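Local structure of probable UbiX-like flavin prenyltransferase (Escherichia coli, 1SBZ) at residues M148-N153 with V162-A167; A143-M148 with L170-L175; M1-G6 with Q21-M26. The protein probably prenylates reduced FMN with dimethylallyl phosphate to make the prenylated flavin cofactor used by a phenolic acid decarboxylase. All coordinates share one frame; numbering follows the deposited sequence.

Contact 1. Residues M148-N153 with V162-A167; sequences MPAFYN and VHHVVA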
# COMPACT_ATOMS: atom_id res chain seq x y z
N MSE D 148 26.60 -13.39 -9.64
CA MSE D 148 27.38 -12.20 -9.96
C MSE D 148 28.88 -12.42 -9.75
O MSE D 148 29.30 -12.71 -8.64
CB MSE D 148 26.95 -11.05 -9.05
CG MSE D 148 25.45 -10.83 -8.99
SE MSE D 148 25.02 -9.20 -9.89
CE MSE D 148 23.22 -8.83 -9.07
N PRO D 149 29.69 -12.28 -10.81
CA PRO D 149 31.14 -12.45 -10.71
C PRO D 149 31.83 -11.49 -9.75
O PRO D 149 31.45 -10.32 -9.63
CB PRO D 149 31.63 -12.23 -12.14
CG PRO D 149 30.56 -11.50 -12.81
CD PRO D 149 29.28 -11.98 -12.20
N ALA D 150 32.83 -12.02 -9.04
CA ALA D 150 33.72 -11.24 -8.19
C ALA D 150 35.06 -11.15 -8.90
O ALA D 150 35.52 -12.12 -9.51
CB ALA D 150 33.88 -11.92 -6.84
N PHE D 151 35.69 -9.98 -8.83
CA PHE D 151 36.96 -9.74 -9.53
C PHE D 151 38.12 -9.44 -8.56
O PHE D 151 39.27 -9.30 -8.98
CB PHE D 151 36.81 -8.59 -10.55
CG PHE D 151 35.85 -8.89 -11.67
CD1 PHE D 151 34.49 -8.70 -11.50
CD2 PHE D 151 36.32 -9.37 -12.88
CE1 PHE D 151 33.59 -8.98 -12.54
CE2 PHE D 151 35.42 -9.66 -13.93
CZ PHE D 151 34.06 -9.46 -13.75
N TYR D 152 37.81 -9.34 -7.28
CA TYR D 152 38.82 -8.97 -6.28
C TYR D 152 39.83 -10.08 -6.01
O TYR D 152 40.94 -9.81 -5.52
CB TYR D 152 38.16 -8.50 -4.98
CG TYR D 152 37.33 -9.55 -4.27
CD1 TYR D 152 35.94 -9.56 -4.38
CD2 TYR D 152 37.94 -10.52 -3.47
CE1 TYR D 152 35.17 -10.52 -3.71
CE2 TYR D 152 37.18 -11.48 -2.80
CZ TYR D 152 35.80 -11.47 -2.94
OH TYR D 152 35.05 -12.42 -2.28
N ASN D 153 39.43 -11.32 -6.29
CA ASN D 153 40.29 -12.49 -6.07
C ASN D 153 41.01 -12.91 -7.35
O ASN D 153 41.57 -14.00 -7.44
CB ASN D 153 39.47 -13.65 -5.49
CG ASN D 153 38.16 -13.88 -6.24
OD1 ASN D 153 37.97 -13.40 -7.35
ND2 ASN D 153 37.25 -14.62 -5.62
N VAL D 162 32.57 -19.68 -11.63
CA VAL D 162 31.59 -20.69 -11.24
C VAL D 162 31.82 -21.16 -9.80
O VAL D 162 30.88 -21.22 -9.00
CB VAL D 162 31.59 -21.89 -12.22
CG1 VAL D 162 30.75 -23.05 -11.67
CG2 VAL D 162 31.07 -21.47 -13.59
N HIS D 163 33.07 -21.48 -9.47
CA HIS D 163 33.40 -22.02 -8.15
C HIS D 163 33.23 -21.02 -7.02
O HIS D 163 32.90 -21.40 -5.90
CB HIS D 163 34.80 -22.64 -8.15
CG HIS D 163 34.86 -23.95 -8.87
ND1 HIS D 163 34.37 -25.12 -8.33
CD2 HIS D 163 35.32 -24.27 -10.11
CE1 HIS D 163 34.54 -26.10 -9.19
NE2 HIS D 163 35.11 -25.62 -10.28
N HIS D 164 33.45 -19.75 -7.33
CA HIS D 164 33.23 -18.70 -6.35
C HIS D 164 31.75 -18.54 -6.06
O HIS D 164 31.35 -18.39 -4.91
CB HIS D 164 33.83 -17.38 -6.82
CG HIS D 164 33.76 -16.30 -5.80
ND1 HIS D 164 34.64 -16.22 -4.74
CD2 HIS D 164 32.90 -15.27 -5.64
CE1 HIS D 164 34.33 -15.17 -3.99
NE2 HIS D 164 33.28 -14.58 -4.52
N VAL D 165 30.93 -18.57 -7.11
CA VAL D 165 29.47 -18.48 -6.97
C VAL D 165 28.98 -19.66 -6.13
O VAL D 165 28.26 -19.46 -5.16
CB VAL D 165 28.75 -18.45 -8.35
CG1 VAL D 165 27.25 -18.60 -8.18
CG2 VAL D 165 29.08 -17.17 -9.10
N VAL D 166 29.40 -20.86 -6.50
CA VAL D 166 29.03 -22.09 -5.79
C VAL D 166 29.38 -22.01 -4.30
O VAL D 166 28.55 -22.32 -3.46
CB VAL D 166 29.68 -23.34 -6.44
CG1 VAL D 166 29.58 -24.55 -5.50
CG2 VAL D 166 29.02 -23.65 -7.78
N ALA D 167 30.61 -21.59 -3.99
CA ALA D 167 31.04 -21.40 -2.59
C ALA D 167 30.12 -20.45 -1.81
O ALA D 167 29.79 -20.72 -0.66
CB ALA D 167 32.48 -20.91 -2.53
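His164 sends its imidazole out from helix 158-170 toward the loop segment Met148-Asn153, where Ala150, Tyr152 and Asn153 gather round it. The setting is the last helix of a Rossmann-like parallel alpha/beta flavoprotein fold, here packed against the loop that leads into it. With CG anti to the backbone N (chi1 -174°), the ring projects off the helix and accounts for much of the buried surface.

The methyl contacts are few. Ala150 points its methyl at the ring, CB lying 3.6 Å from NE2 of His164 and 3.7 Å from His164 CD2. Nearer the start of the loop, Val165 adds a marginal touch, its CG2 being 4.5 Å from Met148 O; the same valine also packs on Pro147 and on Leu15 of helix 13-24.

Between the two aromatic groups, the phenol end does the touching. The Tyr152 and His164 ring planes are nearly perpendicular (83°), with centroids 5.9 Å apart, and Tyr152 OH comes to the imidazole edge near its plane, 3.3 Å from His164 CE1. The tyrosine side chain also lies about 4 Å from a bound FMN, so His164 touches a residue that lies beside the flavin. A second subunit closes in on the loop: its Arg122 bonds Met148 O and Pro149 O, while its Thr11 OG1 is bonded to Phe151 N. Both are FMN-pocket residues, which puts this loop at a flavin site between subunits.

Among the polar side chains, the Asn153 amide stands almost upright to the imidazole plane (89°). Its ND2 is 3.2 Å from ND1 of His164 and donates a hydrogen bond to Arg181 O. Asn153 CG sits over one face of the Tyr152 ring, offset toward the rim, 4.2 Å above its plane.

Contact 2. Residues A143-M148 with L170-L175; sequences AMVPPM and LDQFGL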
# COMPACT_ATOMS: atom_id res chain seq x y z
N ALA D 143 16.55 -16.63 0.22
CA ALA D 143 17.84 -16.08 -0.17
C ALA D 143 17.96 -15.91 -1.68
O ALA D 143 17.71 -16.84 -2.44
CB ALA D 143 18.97 -16.94 0.36
N MSE D 144 18.35 -14.72 -2.10
CA MSE D 144 18.48 -14.42 -3.51
C MSE D 144 19.94 -14.32 -3.85
O MSE D 144 20.59 -13.32 -3.51
CB MSE D 144 17.78 -13.10 -3.84
CG MSE D 144 16.27 -13.18 -3.82
SE MSE D 144 15.50 -14.28 -5.26
CE MSE D 144 16.34 -13.56 -6.56
N VAL D 145 20.47 -15.35 -4.49
CA VAL D 145 21.91 -15.43 -4.76
C VAL D 145 22.20 -15.51 -6.26
O VAL D 145 22.59 -16.56 -6.77
CB VAL D 145 22.59 -16.59 -3.97
CG1 VAL D 145 24.07 -16.30 -3.77
CG2 VAL D 145 21.94 -16.80 -2.60
N PRO D 146 22.04 -14.38 -6.97
CA PRO D 146 22.31 -14.34 -8.40
C PRO D 146 23.80 -14.58 -8.63
O PRO D 146 24.60 -14.21 -7.77
CB PRO D 146 21.95 -12.90 -8.78
CG PRO D 146 22.17 -12.12 -7.53
CD PRO D 146 21.65 -13.06 -6.45
N PRO D 147 24.17 -15.22 -9.74
CA PRO D 147 25.56 -15.57 -10.02
C PRO D 147 26.41 -14.38 -10.50
O PRO D 147 26.91 -14.40 -11.61
CB PRO D 147 25.44 -16.62 -11.13
CG PRO D 147 24.16 -16.29 -11.84
CD PRO D 147 23.26 -15.70 -10.80
N MSE D 148 26.60 -13.39 -9.64
CA MSE D 148 27.38 -12.20 -9.96
C MSE D 148 28.88 -12.42 -9.75
O MSE D 148 29.30 -12.71 -8.64
CB MSE D 148 26.95 -11.05 -9.05
CG MSE D 148 25.45 -10.83 -8.99
SE MSE D 148 25.02 -9.20 -9.89
CE MSE D 148 23.22 -8.83 -9.07
N LEU D 170 26.75 -22.10 -1.18
CA LEU D 170 26.95 -23.06 -0.08
C LEU D 170 27.03 -22.42 1.30
O LEU D 170 26.55 -23.00 2.28
CB LEU D 170 28.20 -23.91 -0.33
CG LEU D 170 28.08 -25.28 -0.99
CD1 LEU D 170 26.80 -25.45 -1.81
CD2 LEU D 170 29.32 -25.55 -1.84
N ASP D 171 27.65 -21.23 1.38
CA ASP D 171 27.68 -20.44 2.62
C ASP D 171 26.30 -20.32 3.27
O ASP D 171 26.19 -20.25 4.49
CB ASP D 171 28.22 -19.03 2.35
CG ASP D 171 29.74 -18.98 2.30
OD1 ASP D 171 30.39 -19.99 2.66
OD2 ASP D 171 30.37 -17.96 1.93
N GLN D 172 25.25 -20.31 2.44
CA GLN D 172 23.87 -20.22 2.91
C GLN D 172 23.45 -21.40 3.79
O GLN D 172 22.52 -21.28 4.59
CB GLN D 172 22.91 -20.08 1.72
CG GLN D 172 22.99 -18.73 1.04
CD GLN D 172 22.53 -17.61 1.94
OE1 GLN D 172 21.52 -17.74 2.64
NE2 GLN D 172 23.26 -16.49 1.93
N PHE D 173 24.14 -22.53 3.64
CA PHE D 173 23.87 -23.71 4.45
C PHE D 173 25.02 -24.06 5.39
O PHE D 173 25.14 -25.20 5.84
CB PHE D 173 23.52 -24.90 3.56
CG PHE D 173 22.18 -24.78 2.88
CD1 PHE D 173 22.08 -24.28 1.59
CD2 PHE D 173 21.01 -25.16 3.54
CE1 PHE D 173 20.84 -24.16 0.96
CE2 PHE D 173 19.77 -25.04 2.92
CZ PHE D 173 19.68 -24.55 1.62
N GLY D 174 25.87 -23.07 5.68
CA GLY D 174 27.03 -23.25 6.55
C GLY D 174 28.00 -24.31 6.06
O GLY D 174 28.72 -24.92 6.86
N LEU D 175 28.02 -24.53 4.75
CA LEU D 175 28.90 -25.52 4.14
C LEU D 175 30.16 -24.86 3.60
O LEU D 175 30.11 -23.73 3.10
CB LEU D 175 28.16 -26.29 3.04
CG LEU D 175 26.99 -27.17 3.49
CD1 LEU D 175 26.10 -27.56 2.31
CD2 LEU D 175 27.48 -28.42 4.22
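Gln172 leans across from the turn after helix 158-170 to Ala143 and Val145, on strand 143-144, the outermost strand of the Rossmann-like sheet within this chain, and the loop just beyond it. Its conformation decides what touches. CG lies anti to the carbonyl carbon (chi1 -71°), and the chain then bends at chi2 (-66°). The bend splits the contact: the aliphatic part meets Val145, with CG of Gln172 4.3 Å from Val145 CG2, whereas the amide end reaches Ala143. There OE1 of Gln172 approaches the Ala143 methyl carbon CB to 3.5 Å, a van der Waals contact of an oxygen with a methyl group. Beyond these two partners the glutamine packs on Lys116 of the neighbouring strand 116-121, on Pro125 of a second subunit and on Glu113 of a third, so it sits where three chains come together.

The backbone that carries Gln172 is a Schellman motif ending the helix. Gly174, with positive phi (58°), is its C-prime residue, and Gly174 N donates to Asp171 O at 3.1 Å. Leu170 O takes two donors from opposite faces of its carbonyl plane, Phe173 N at 2.8 Å and Leu175 N at 3.3 Å.

Contact 3. Residues M1-G6 with Q21-M26; sequences MKLIVG and QALREM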
# COMPACT_ATOMS: atom_id res chain seq x y z
N MSE D 1 22.16 -34.06 6.93
CA MSE D 1 21.67 -32.92 6.10
C MSE D 1 21.12 -33.40 4.76
O MSE D 1 21.85 -34.00 3.96
CB MSE D 1 22.77 -31.87 5.91
CG MSE D 1 22.52 -30.88 4.77
SE MSE D 1 23.25 -29.08 5.05
CE MSE D 1 24.62 -29.49 6.43
N LYS D 2 19.84 -33.12 4.52
CA LYS D 2 19.20 -33.45 3.25
C LYS D 2 18.87 -32.17 2.48
O LYS D 2 18.13 -31.32 2.97
CB LYS D 2 17.92 -34.26 3.46
CG LYS D 2 18.10 -35.61 4.13
CD LYS D 2 16.78 -36.37 4.09
CE LYS D 2 16.57 -37.22 5.33
NZ LYS D 2 15.11 -37.37 5.65
N LEU D 3 19.45 -32.03 1.29
CA LEU D 3 19.23 -30.85 0.46
C LEU D 3 18.55 -31.20 -0.84
O LEU D 3 18.92 -32.18 -1.50
CB LEU D 3 20.55 -30.14 0.15
CG LEU D 3 21.33 -29.49 1.29
CD1 LEU D 3 22.63 -28.88 0.75
CD2 LEU D 3 20.49 -28.44 1.98
N ILE D 4 17.55 -30.40 -1.21
CA ILE D 4 16.95 -30.48 -2.52
C ILE D 4 17.67 -29.50 -3.46
O ILE D 4 17.93 -28.35 -3.10
CB ILE D 4 15.43 -30.18 -2.48
CG1 ILE D 4 14.73 -31.07 -1.45
CG2 ILE D 4 14.81 -30.35 -3.86
CD1 ILE D 4 13.31 -30.62 -1.09
N VAL D 5 17.98 -29.98 -4.66
CA VAL D 5 18.64 -29.19 -5.68
C VAL D 5 17.74 -29.20 -6.90
O VAL D 5 17.56 -30.22 -7.56
CB VAL D 5 20.06 -29.73 -6.01
CG1 VAL D 5 20.71 -28.92 -7.13
CG2 VAL D 5 20.96 -29.71 -4.77
N GLY D 6 17.12 -28.05 -7.18
CA GLY D 6 16.32 -27.89 -8.38
C GLY D 6 17.20 -27.27 -9.44
O GLY D 6 18.01 -26.40 -9.15
N GLN D 21 28.54 -31.36 -7.96
CA GLN D 21 29.86 -31.97 -7.80
C GLN D 21 30.43 -31.74 -6.40
O GLN D 21 30.89 -32.68 -5.75
CB GLN D 21 30.83 -31.44 -8.85
CG GLN D 21 30.68 -32.07 -10.23
CD GLN D 21 31.38 -31.27 -11.33
OE1 GLN D 21 31.75 -30.12 -11.13
NE2 GLN D 21 31.55 -31.90 -12.48
N ALA D 22 30.39 -30.48 -5.95
CA ALA D 22 30.88 -30.11 -4.62
C ALA D 22 30.11 -30.80 -3.49
O ALA D 22 30.69 -31.17 -2.47
CB ALA D 22 30.84 -28.60 -4.44
N LEU D 23 28.81 -30.98 -3.70
CA LEU D 23 27.95 -31.69 -2.74
C LEU D 23 28.30 -33.17 -2.66
O LEU D 23 28.26 -33.77 -1.58
CB LEU D 23 26.47 -31.49 -3.09
CG LEU D 23 25.62 -30.43 -2.36
CD1 LEU D 23 26.38 -29.18 -1.97
CD2 LEU D 23 24.41 -30.07 -3.20
N ARG D 24 28.64 -33.76 -3.81
CA ARG D 24 29.04 -35.18 -3.90
C ARG D 24 30.27 -35.48 -3.05
O ARG D 24 30.44 -36.60 -2.56
CB ARG D 24 29.28 -35.57 -5.36
CG ARG D 24 29.17 -37.07 -5.67
CD ARG D 24 27.89 -37.73 -5.16
NE ARG D 24 27.44 -38.85 -5.99
CZ ARG D 24 26.42 -39.65 -5.68
NH1 ARG D 24 25.73 -39.47 -4.56
NH2 ARG D 24 26.09 -40.64 -6.50
N GLU D 25 31.12 -34.48 -2.85
CA GLU D 25 32.34 -34.61 -2.07
C GLU D 25 32.10 -34.41 -0.56
O GLU D 25 33.05 -34.30 0.21
CB GLU D 25 33.41 -33.64 -2.58
CG GLU D 25 33.79 -33.82 -4.04
CD GLU D 25 34.42 -35.18 -4.34
OE1 GLU D 25 35.25 -35.65 -3.53
OE2 GLU D 25 34.07 -35.77 -5.38
N MSE D 26 30.83 -34.37 -0.16
CA MSE D 26 30.46 -34.23 1.25
C MSE D 26 29.53 -35.38 1.64
O MSE D 26 28.36 -35.39 1.24
CB MSE D 26 29.81 -32.87 1.53
CG MSE D 26 30.63 -31.67 1.04
SE MSE D 26 29.77 -29.91 1.26
CE MSE D 26 27.96 -30.41 0.85
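Leu3, Val5 and Leu23 meet without any flat side-chain group: neither a ring nor an amide takes part, and there are no faces or edges to assign across the contact. Aromatic rings come in from outside the two segments: Phe173 packs on Leu3, and Phe76 makes a cation-pi contact with Lys2. What remains is methyl against methyl in the first beta-alpha-beta unit of the Rossmann-like fold, strand 2-7 with helix 13-24, which leads on to strand 30-35.

Leu23 points from the helix toward the strand, and its CD2 serves both strand residues. The closer meeting is with Val5, tip to tip, Leu23 CD2 standing 3.8 Å from Val5 CG2. Because Val5 CG1 is anti to the backbone N (chi1 178°), CG2 is the branch that meets Leu23. Leu3, two residues back on the same side of the strand, comes in more loosely, its CD1 4.5 Å from Leu23 CD2.

Leu19 and Leu20 of the same helix also rest on Val5, and Leu23 reaches Thr31 on the neighbouring strand. With three buried hydrocarbon side chains as the contacting groups, helix and sheet are held here by shape and exclusion of water, not by directed polar bonds.

Contact 3 closes first along the chain, at the opening beta-alpha-beta unit; contact 1 then lies nested within the loop closed by contact 2. Contacts 1 and 2 share Met148 and have centres about 11 Å apart. They join strand 143-144 and the loop after it to helix 158-170 and the turn that ends it. Contacts 2 and 3 reach the same parallel sheet, their centres about 13 Å apart, and meet directly: Phe173 CE2 lies 3.6 Å from Leu3 CD2, and Leu170 CD1 3.8 Å from Leu23 CD1. Contacts 1 and 3 are about 19 Å apart, centre to centre. Contact 3 is touched by no other chain, whereas contacts 1 and 2 lie at the second subunit, contact 1 beside a bound FMN.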